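Side-chain contacts in dihydrodipicolinate synthase (Agrobacterium tumefaciens, PDB 3B4U), which probably catalyses the condensation of pyruvate with aspartate semialdehyde that opens the diaminopimelate branch of lysine synthesis: residues 19-24 with 59-64; 31-36 with 216-221; 89-94 with 102-107. All coordinates share one frame; numbering follows the deposited sequence.

In the fold
All three contacts belong to a TIM barrel but differ in depth and chemistry. Contact 3 is the core one: all its touching residues are buried, and it seats helix 84-96 on strand 101-104 through small and aliphatic groups. Contacts 1 and 2 are partly buried junctions of the outer layer and share helix 23-35, the first joining its start to helix 57-67, the second its end to the start of helix 218-225. Contact 1 is aliphatic, whereas contact 2 adds a hydrogen bond from a side-chain amide and a bridging water. Contacts 1 and 3 touch through a probable hydrogen bond from Gln59 to Glu93, while contacts 2 and 3 lie on opposite sides of the chain's centre.

Contact 1: residues 19-24 with 59-64; sequences GTVDID and QAILSS
Val21 and Ile23 meet Ile61 and Ser64 in a small aliphatic contact in the outer layer of the barrel, where the turn leading into helix 23-35 comes up against helix 57-67. Val21 and Ile61 approach tip to tip: the single methyl CD1 of Ile61 settles against both branches of Val21, 4.0 Å from CG2 and equally near CG1. Ile61 can reach this far because its long arm, CG1, stands anti to its own carbonyl carbon (chi1 -69°) and then runs on extended to CD1. Ile23 meets the same residue differently. The two isoleucines slide past each other in opposite directions, so that CD1 of Ile23 lies 4.0 Å from the branch methyl CG2 of Ile61.

The tightest approach belongs to Ser64, one helical turn further on, whose CB comes within 3.6 Å of Ile23 CG1. Here the serine acts mainly through its carbon, and its small size lets the isoleucine chain lie close to the helix. Branched aliphatic residues suit the opposing side, since their methyls can pack on Ile61 and on the CB of Ser64.

Asp22, between the two apolar residues, serves the helix start: as N-cap, its OD1 takes a hydrogen bond from Ala25 N. Met26 of helix 23-35 touches both Val21 and Ile61, continuing the apolar surface. Phe15 and Arg267 also pack on Val21, and Phe44, just past strand 40-43, covers Ile61. The two helices follow strands 6-10 and 40-43, which are neighbours in the sheet.

Contact 2: residues 31-36 with 216-221; sequences RRCLSN and FLTQEV
Thr218, the first residue of helix 218-225, packs against Asn36, where helix 23-35 comes to its end. The neighbouring Gln219 adds the polar link, and its side chain can be followed outward. From CB the chain leaves its helix, and CG already lies 3.4 Å from Asn36 O. The chain then bends at chi2 (-72°), which turns the amide back toward that carbonyl. CD follows at 3.6 Å from the same oxygen, and at the tip NE2 donates to Asn36 O at 2.9 Å. The bond is nearly straight at the hydrogen (164°), and the oxygen lies almost in the plane of the glutamine amide. On the acceptor side, however, NE2 approaches from above the carbonyl plane, 52° out of it. A glutamine suits the place: it is long enough to reach across to a carbonyl at a helix end, where the helix has no further turn to supply a donor.

Thr218 meets the same carbonyl with carbon. Its CG2 sits 3.3 Å from Asn36 O and 3.7 Å from Cys33 O. Close by, Thr218 CB lies 3.8 Å from Asn36 CB. The hydroxyl has another task. OG1 is hydrogen-bonded to Ala214 O and accepts from a water at 2.7 Å, which in turn accepts from Asn36 ND2, so the asparagine amide and the threonine are bridged.

Cys38, on the way to strand 40-43, also touches Thr218. Arg32 forms a salt bridge with Glu260, and Phe216 packs on helix 246-258. The contact joins the helices that follow strands 6-10 and 208-211, neighbours in the barrel.

Contact 3: residues 89-94 with 102-107; sequences DQSAEA and ILLAPP
Helix segment 89-94 runs nearly antiparallel to strand 102-104, their axes at 165° and 9.5 Å apart at closest approach, with Ser91 set over Ile102. Ile102 points toward the helix and carries most of the contact by splitting its branches between two helical residues. Its CG2 methyl, anti to the backbone N, goes to Ser91, 3.6 Å from OG. The other branch starts beside the backbone N (chi1 -53°) and bends again at chi2 (-56°), which brings CD1 under the helix, 3.6 Å from Ala94 CB. The same CD1 also lies 3.6 Å from the backbone oxygen of Ser91, so the methyl rests against both residues at once. CG1, the link to that methyl, passes 4.1 Å from Ser91 CB.

Small residues are what this face of the helix calls for. Ala94 offers a lone methyl, and Ser91 is hardly bulkier, so the isoleucine can come close to the helix backbone. The serine hydroxyl is buried among hydrocarbon, yet it has a polar partner: OG hydrogen-bonds to Ala87 O, one turn earlier in its own helix. Leu104, two residues along the strand, adds a looser touch as its CD1 comes 4.3 Å from Ser91 OG.

Thr77 and Val79 of strand 75-79 and Ile136 of strand 136-140 pack on Ile102 from the neighbouring strands, and Ile129 of helix 115-129 touches Ser91. Beyond the strand, Pro107 packs on Pro269 of the second subunit. A helix laid antiparallel over the strand it leads into, with aliphatic groups between them, is characteristic of the beta-alpha-beta unit, here strand 75-79, helix 84-96 and strand 101-104 of the TIM barrel.

Contact 1: residues 19-24 with 59-64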
loop_
_atom_site.group_PDB
_atom_site.type_symbol
_atom_site.label_atom_id
_atom_site.label_comp_id
_atom_site.label_asym_id
_atom_site.label_seq_id
_atom_site.Cartn_x
_atom_site.Cartn_y
_atom_site.Cartn_z
ATOM N N GLY B 19 -0.330 -10.457 19.798
ATOM C CA GLY B 19 -0.269 -9.623 18.613
ATOM C C GLY B 19 -0.908 -8.256 18.770
ATOM O O GLY B 19 -0.649 -7.396 17.945
ATOM N N THR B 20 -1.717 -8.036 19.802
ATOM C CA THR B 20 -2.359 -6.720 19.998
ATOM C C THR B 20 -1.320 -5.686 20.460
ATOM O O THR B 20 -0.260 -6.043 20.963
ATOM C CB THR B 20 -3.505 -6.788 20.995
ATOM O OG1 THR B 20 -3.011 -7.168 22.275
ATOM C CG2 THR B 20 -4.567 -7.786 20.536
ATOM N N VAL B 21 -1.621 -4.409 20.284
ATOM C CA VAL B 21 -0.725 -3.339 20.700
ATOM C C VAL B 21 -0.701 -3.228 22.212
ATOM O O VAL B 21 -1.742 -3.247 22.851
ATOM C CB VAL B 21 -1.130 -2.025 20.016
ATOM C CG1 VAL B 21 -0.297 -0.819 20.575
ATOM C CG2 VAL B 21 -0.963 -2.141 18.507
ATOM N N ASP B 22 0.489 -3.140 22.789
ATOM C CA ASP B 22 0.653 -2.856 24.228
ATOM C C ASP B 22 0.608 -1.372 24.419
ATOM O O ASP B 22 1.612 -0.672 24.363
ATOM C CB ASP B 22 1.954 -3.463 24.739
ATOM C CG ASP B 22 2.072 -3.436 26.237
ATOM O OD1 ASP B 22 1.505 -2.543 26.864
ATOM O OD2 ASP B 22 2.792 -4.291 26.798
ATOM N N ILE B 23 -0.599 -0.862 24.596
ATOM C CA ILE B 23 -0.788 0.571 24.602
ATOM C C ILE B 23 -0.083 1.245 25.787
ATOM O O ILE B 23 0.511 2.319 25.625
ATOM C CB ILE B 23 -2.291 0.937 24.558
ATOM C CG1 ILE B 23 -2.484 2.435 24.376
ATOM C CG2 ILE B 23 -3.039 0.485 25.828
ATOM C CD1 ILE B 23 -1.860 3.019 23.149
ATOM N N ASP B 24 -0.076 0.613 26.957
ATOM C CA ASP B 24 0.621 1.227 28.081
ATOM C C ASP B 24 2.112 1.315 27.822
ATOM O O ASP B 24 2.713 2.349 28.136
ATOM C CB ASP B 24 0.361 0.457 29.397
ATOM C CG ASP B 24 -1.084 0.540 29.873
ATOM O OD1 ASP B 24 -1.855 1.394 29.396
ATOM O OD2 ASP B 24 -1.418 -0.256 30.779
ATOM N N GLN B 59 -7.162 4.492 15.682
ATOM C CA GLN B 59 -8.107 5.370 16.377
ATOM C C GLN B 59 -8.075 5.125 17.875
ATOM O O GLN B 59 -8.078 6.060 18.664
ATOM C CB GLN B 59 -9.508 5.185 15.790
ATOM C CG GLN B 59 -9.590 5.576 14.317
ATOM C CD GLN B 59 -10.906 5.229 13.651
ATOM O OE1 GLN B 59 -11.494 4.177 13.874
ATOM N NE2 GLN B 59 -11.320 6.090 12.769
ATOM N N ALA B 60 -8.031 3.866 18.274
ATOM C CA ALA B 60 -7.929 3.501 19.675
ATOM C C ALA B 60 -6.619 4.015 20.271
ATOM O O ALA B 60 -6.594 4.537 21.371
ATOM C CB ALA B 60 -8.058 1.991 19.835
ATOM N N ILE B 61 -5.516 3.859 19.543
ATOM C CA ILE B 61 -4.217 4.278 20.025
ATOM C C ILE B 61 -4.165 5.789 20.200
ATOM O O ILE B 61 -3.733 6.289 21.246
ATOM C CB ILE B 61 -3.115 3.764 19.089
ATOM C CG1 ILE B 61 -3.004 2.235 19.187
ATOM C CG2 ILE B 61 -1.768 4.413 19.430
ATOM C CD1 ILE B 61 -2.262 1.596 18.013
ATOM N N LEU B 62 -4.608 6.537 19.199
ATOM C CA LEU B 62 -4.571 7.996 19.301
ATOM C C LEU B 62 -5.418 8.472 20.483
ATOM O O LEU B 62 -5.009 9.343 21.256
ATOM C CB LEU B 62 -5.007 8.646 17.986
ATOM C CG LEU B 62 -4.942 10.172 17.969
ATOM C CD1 LEU B 62 -3.542 10.690 18.242
ATOM C CD2 LEU B 62 -5.480 10.682 16.647
ATOM N N SER B 63 -6.625 7.928 20.603
ATOM C CA SER B 63 -7.501 8.286 21.705
ATOM C C SER B 63 -6.835 7.981 23.045
ATOM O O SER B 63 -6.914 8.771 23.988
ATOM C CB SER B 63 -8.810 7.525 21.548
ATOM O OG SER B 63 -9.700 7.830 22.609
ATOM N N SER B 64 -6.199 6.824 23.168
ATOM C CA SER B 64 -5.517 6.465 24.407
ATOM C C SER B 64 -4.336 7.380 24.717
ATOM O O SER B 64 -4.126 7.744 25.882
ATOM C CB SER B 64 -5.050 5.024 24.358
ATOM O OG SER B 64 -6.137 4.117 24.325
#

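Contact 2: residues 31-36 with 216-221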
loop_
_atom_site.group_PDB
_atom_site.type_symbol
_atom_site.label_atom_id
_atom_site.label_comp_id
_atom_site.label_asym_id
_atom_site.label_seq_id
_atom_site.Cartn_x
_atom_site.Cartn_y
_atom_site.Cartn_z
ATOM N N ARG B 31 6.616 8.768 26.348
ATOM C CA ARG B 31 6.986 9.682 27.421
ATOM C C ARG B 31 8.493 9.690 27.634
ATOM O O ARG B 31 9.083 10.743 27.881
ATOM C CB ARG B 31 6.313 9.284 28.722
ATOM C CG ARG B 31 4.825 9.560 28.736
ATOM C CD ARG B 31 4.503 11.027 28.903
ATOM N NE ARG B 31 3.073 11.254 29.181
ATOM C CZ ARG B 31 2.473 12.446 29.143
ATOM N NH1 ARG B 31 1.185 12.511 29.401
ATOM N NH2 ARG B 31 3.120 13.561 28.851
ATOM N N ARG B 32 9.122 8.529 27.553
ATOM C CA ARG B 32 10.585 8.427 27.689
ATOM C C ARG B 32 11.274 9.201 26.572
ATOM O O ARG B 32 12.209 9.973 26.814
ATOM C CB ARG B 32 10.995 6.954 27.703
ATOM C CG ARG B 32 12.504 6.753 27.604
ATOM C CD ARG B 32 12.927 5.308 27.884
ATOM N NE ARG B 32 12.229 4.387 26.989
ATOM C CZ ARG B 32 11.646 3.255 27.338
ATOM N NH1 ARG B 32 11.732 2.812 28.576
ATOM N NH2 ARG B 32 10.972 2.564 26.448
ATOM N N CYS B 33 10.846 9.010 25.329
ATOM C CA CYS B 33 11.458 9.712 24.217
ATOM C C CYS B 33 11.285 11.226 24.312
ATOM O O CYS B 33 12.234 11.992 24.048
ATOM C CB CYS B 33 10.862 9.189 22.899
ATOM S SG CYS B 33 11.379 7.515 22.454
ATOM N N LEU B 34 10.102 11.662 24.712
ATOM C CA LEU B 34 9.862 13.081 24.954
ATOM C C LEU B 34 10.740 13.619 26.070
ATOM O O LEU B 34 11.436 14.624 25.901
ATOM C CB LEU B 34 8.377 13.310 25.232
ATOM C CG LEU B 34 7.423 13.071 24.054
ATOM C CD1 LEU B 34 5.992 12.959 24.541
ATOM C CD2 LEU B 34 7.526 14.141 22.981
ATOM N N SER B 35 10.854 12.886 27.161
ATOM C CA SER B 35 11.699 13.306 28.279
ATOM C C SER B 35 13.172 13.391 27.918
ATOM O O SER B 35 13.911 14.231 28.445
ATOM C CB SER B 35 11.512 12.317 29.447
ATOM O OG SER B 35 12.387 12.604 30.541
ATOM N N ASN B 36 13.622 12.514 27.039
ATOM C CA ASN B 36 15.025 12.419 26.674
ATOM C C ASN B 36 15.412 13.289 25.497
ATOM O O ASN B 36 16.555 13.206 25.052
ATOM C CB ASN B 36 15.389 10.975 26.380
ATOM C CG ASN B 36 15.487 10.138 27.631
ATOM O OD1 ASN B 36 15.652 10.677 28.742
ATOM N ND2 ASN B 36 15.350 8.826 27.485
ATOM N N PHE B 216 16.107 5.077 20.695
ATOM C CA PHE B 216 17.054 4.490 21.634
ATOM C C PHE B 216 18.322 5.283 21.843
ATOM O O PHE B 216 19.073 4.911 22.738
ATOM C CB PHE B 216 17.338 3.010 21.298
ATOM C CG PHE B 216 17.974 2.822 19.966
ATOM C CD1 PHE B 216 19.358 2.879 19.829
ATOM C CD2 PHE B 216 17.228 2.572 18.843
ATOM C CE1 PHE B 216 19.961 2.742 18.611
ATOM C CE2 PHE B 216 17.837 2.439 17.613
ATOM C CZ PHE B 216 19.218 2.520 17.502
ATOM N N LEU B 217 18.559 6.343 21.076
ATOM C CA LEU B 217 19.701 7.260 21.262
ATOM C C LEU B 217 19.165 8.685 21.127
ATOM O O LEU B 217 19.577 9.462 20.254
ATOM C CB LEU B 217 20.843 6.978 20.287
ATOM C CG LEU B 217 21.682 5.736 20.578
ATOM C CD1 LEU B 217 22.525 5.389 19.329
ATOM C CD2 LEU B 217 22.570 5.946 21.797
ATOM N N THR B 218 18.178 9.023 21.940
ATOM C CA THR B 218 17.459 10.282 21.754
ATOM C C THR B 218 18.356 11.513 21.837
ATOM O O THR B 218 18.317 12.365 20.949
ATOM C CB THR B 218 16.304 10.409 22.745
ATOM O OG1 THR B 218 15.485 9.230 22.701
ATOM C CG2 THR B 218 15.484 11.624 22.382
ATOM N N GLN B 219 19.143 11.607 22.917
ATOM C CA GLN B 219 20.006 12.770 23.071
ATOM C C GLN B 219 21.012 12.909 21.940
ATOM O O GLN B 219 21.285 14.012 21.468
ATOM C CB GLN B 219 20.724 12.721 24.421
ATOM C CG GLN B 219 19.893 13.272 25.544
ATOM C CD GLN B 219 19.784 14.781 25.442
ATOM O OE1 GLN B 219 20.807 15.487 25.464
ATOM N NE2 GLN B 219 18.575 15.301 25.367
ATOM N N GLU B 220 21.547 11.790 21.497
ATOM C CA GLU B 220 22.541 11.822 20.439
ATOM C C GLU B 220 21.945 12.314 19.121
ATOM O O GLU B 220 22.528 13.121 18.397
ATOM C CB GLU B 220 23.180 10.435 20.236
ATOM C CG GLU B 220 24.055 9.969 21.397
ATOM C CD GLU B 220 23.331 9.409 22.603
ATOM O OE1 GLU B 220 22.079 9.317 22.618
ATOM O OE2 GLU B 220 24.046 9.066 23.564
ATOM N N VAL B 221 20.747 11.853 18.803
ATOM C CA VAL B 221 20.066 12.326 17.600
ATOM C C VAL B 221 19.659 13.790 17.758
ATOM O O VAL B 221 19.725 14.540 16.796
ATOM C CB VAL B 221 18.888 11.420 17.182
ATOM C CG1 VAL B 221 18.228 11.969 15.933
ATOM C CG2 VAL B 221 19.369 9.974 16.935
HETATM O O HOH W 1 14.844 7.718 24.868
#

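Contact 3: residues 89-94 with 102-107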
loop_
_atom_site.group_PDB
_atom_site.type_symbol
_atom_site.label_atom_id
_atom_site.label_comp_id
_atom_site.label_asym_id
_atom_site.label_seq_id
_atom_site.Cartn_x
_atom_site.Cartn_y
_atom_site.Cartn_z
ATOM N N ASP B 89 -9.598 10.887 5.489
ATOM C CA ASP B 89 -10.294 10.569 6.725
ATOM C C ASP B 89 -9.312 10.459 7.880
ATOM O O ASP B 89 -9.527 11.020 8.950
ATOM C CB ASP B 89 -11.095 9.274 6.601
ATOM C CG ASP B 89 -12.397 9.434 5.819
ATOM O OD1 ASP B 89 -12.794 10.578 5.459
ATOM O OD2 ASP B 89 -13.012 8.379 5.563
ATOM N N GLN B 90 -8.201 9.760 7.659
ATOM C CA GLN B 90 -7.191 9.585 8.724
ATOM C C GLN B 90 -6.571 10.940 9.061
ATOM O O GLN B 90 -6.349 11.278 10.229
ATOM C CB GLN B 90 -6.098 8.575 8.322
ATOM C CG GLN B 90 -6.577 7.150 8.221
ATOM C CD GLN B 90 -5.426 6.170 7.978
ATOM O OE1 GLN B 90 -4.259 6.520 8.066
ATOM N NE2 GLN B 90 -5.769 4.920 7.720
ATOM N N SER B 91 -6.269 11.729 8.050
ATOM C CA SER B 91 -5.670 13.057 8.269
ATOM C C SER B 91 -6.626 13.959 9.034
ATOM O O SER B 91 -6.218 14.615 9.999
ATOM C CB SER B 91 -5.300 13.692 6.949
ATOM O OG SER B 91 -4.286 12.975 6.261
ATOM N N ALA B 92 -7.878 14.025 8.592
ATOM C CA ALA B 92 -8.859 14.888 9.257
ATOM C C ALA B 92 -9.056 14.506 10.713
ATOM O O ALA B 92 -9.160 15.372 11.584
ATOM C CB ALA B 92 -10.186 14.877 8.489
ATOM N N GLU B 93 -9.103 13.229 11.002
ATOM C CA GLU B 93 -9.307 12.786 12.379
ATOM C C GLU B 93 -8.166 13.245 13.276
ATOM O O GLU B 93 -8.391 13.766 14.319
ATOM C CB GLU B 93 -9.380 11.269 12.451
ATOM C CG GLU B 93 -10.637 10.687 11.930
ATOM C CD GLU B 93 -10.539 9.180 11.800
ATOM O OE1 GLU B 93 -9.883 8.606 12.661
ATOM O OE2 GLU B 93 -11.139 8.638 10.891
ATOM N N ALA B 94 -6.927 13.075 12.823
ATOM C CA ALA B 94 -5.771 13.478 13.618
ATOM C C ALA B 94 -5.703 14.989 13.756
ATOM O O ALA B 94 -5.431 15.519 14.846
ATOM C CB ALA B 94 -4.483 12.892 13.041
ATOM N N ILE B 102 0.449 15.875 10.100
ATOM C CA ILE B 102 0.320 14.597 9.435
ATOM C C ILE B 102 1.610 14.324 8.663
ATOM O O ILE B 102 2.113 15.207 7.992
ATOM C CB ILE B 102 -0.849 14.632 8.420
ATOM C CG1 ILE B 102 -2.157 15.116 9.071
ATOM C CG2 ILE B 102 -1.037 13.244 7.765
ATOM C CD1 ILE B 102 -2.602 14.309 10.273
ATOM N N LEU B 103 2.121 13.095 8.738
ATOM C CA LEU B 103 3.195 12.629 7.867
ATOM C C LEU B 103 2.521 11.810 6.799
ATOM O O LEU B 103 2.114 10.676 7.051
ATOM C CB LEU B 103 4.203 11.821 8.666
ATOM C CG LEU B 103 5.321 11.208 7.818
ATOM C CD1 LEU B 103 6.185 12.293 7.165
ATOM C CD2 LEU B 103 6.185 10.265 8.664
ATOM N N LEU B 104 2.345 12.403 5.627
ATOM C CA LEU B 104 1.523 11.830 4.577
ATOM C C LEU B 104 2.360 11.258 3.454
ATOM O O LEU B 104 3.018 11.976 2.702
ATOM C CB LEU B 104 0.575 12.896 4.029
ATOM C CG LEU B 104 -0.415 12.444 2.964
ATOM C CD1 LEU B 104 -1.384 11.375 3.465
ATOM C CD2 LEU B 104 -1.174 13.649 2.406
ATOM N N ALA B 105 2.295 9.942 3.314
ATOM C CA ALA B 105 2.923 9.280 2.195
ATOM C C ALA B 105 2.062 9.431 0.949
ATOM O O ALA B 105 0.846 9.475 1.038
ATOM C CB ALA B 105 3.151 7.790 2.485
ATOM N N PRO B 106 2.692 9.458 -0.230
ATOM C CA PRO B 106 1.915 9.270 -1.458
ATOM C C PRO B 106 1.350 7.839 -1.474
ATOM O O PRO B 106 1.845 6.972 -0.769
ATOM C CB PRO B 106 2.952 9.445 -2.564
ATOM C CG PRO B 106 4.205 8.920 -1.924
ATOM C CD PRO B 106 4.149 9.402 -0.492
ATOM N N PRO B 107 0.332 7.609 -2.292
ATOM C CA PRO B 107 -0.191 6.274 -2.452
ATOM C C PRO B 107 0.891 5.341 -3.027
ATOM O O PRO B 107 1.726 5.774 -3.824
ATOM C CB PRO B 107 -1.359 6.503 -3.407
ATOM C CG PRO B 107 -0.952 7.711 -4.228
ATOM C CD PRO B 107 -0.273 8.564 -3.234
#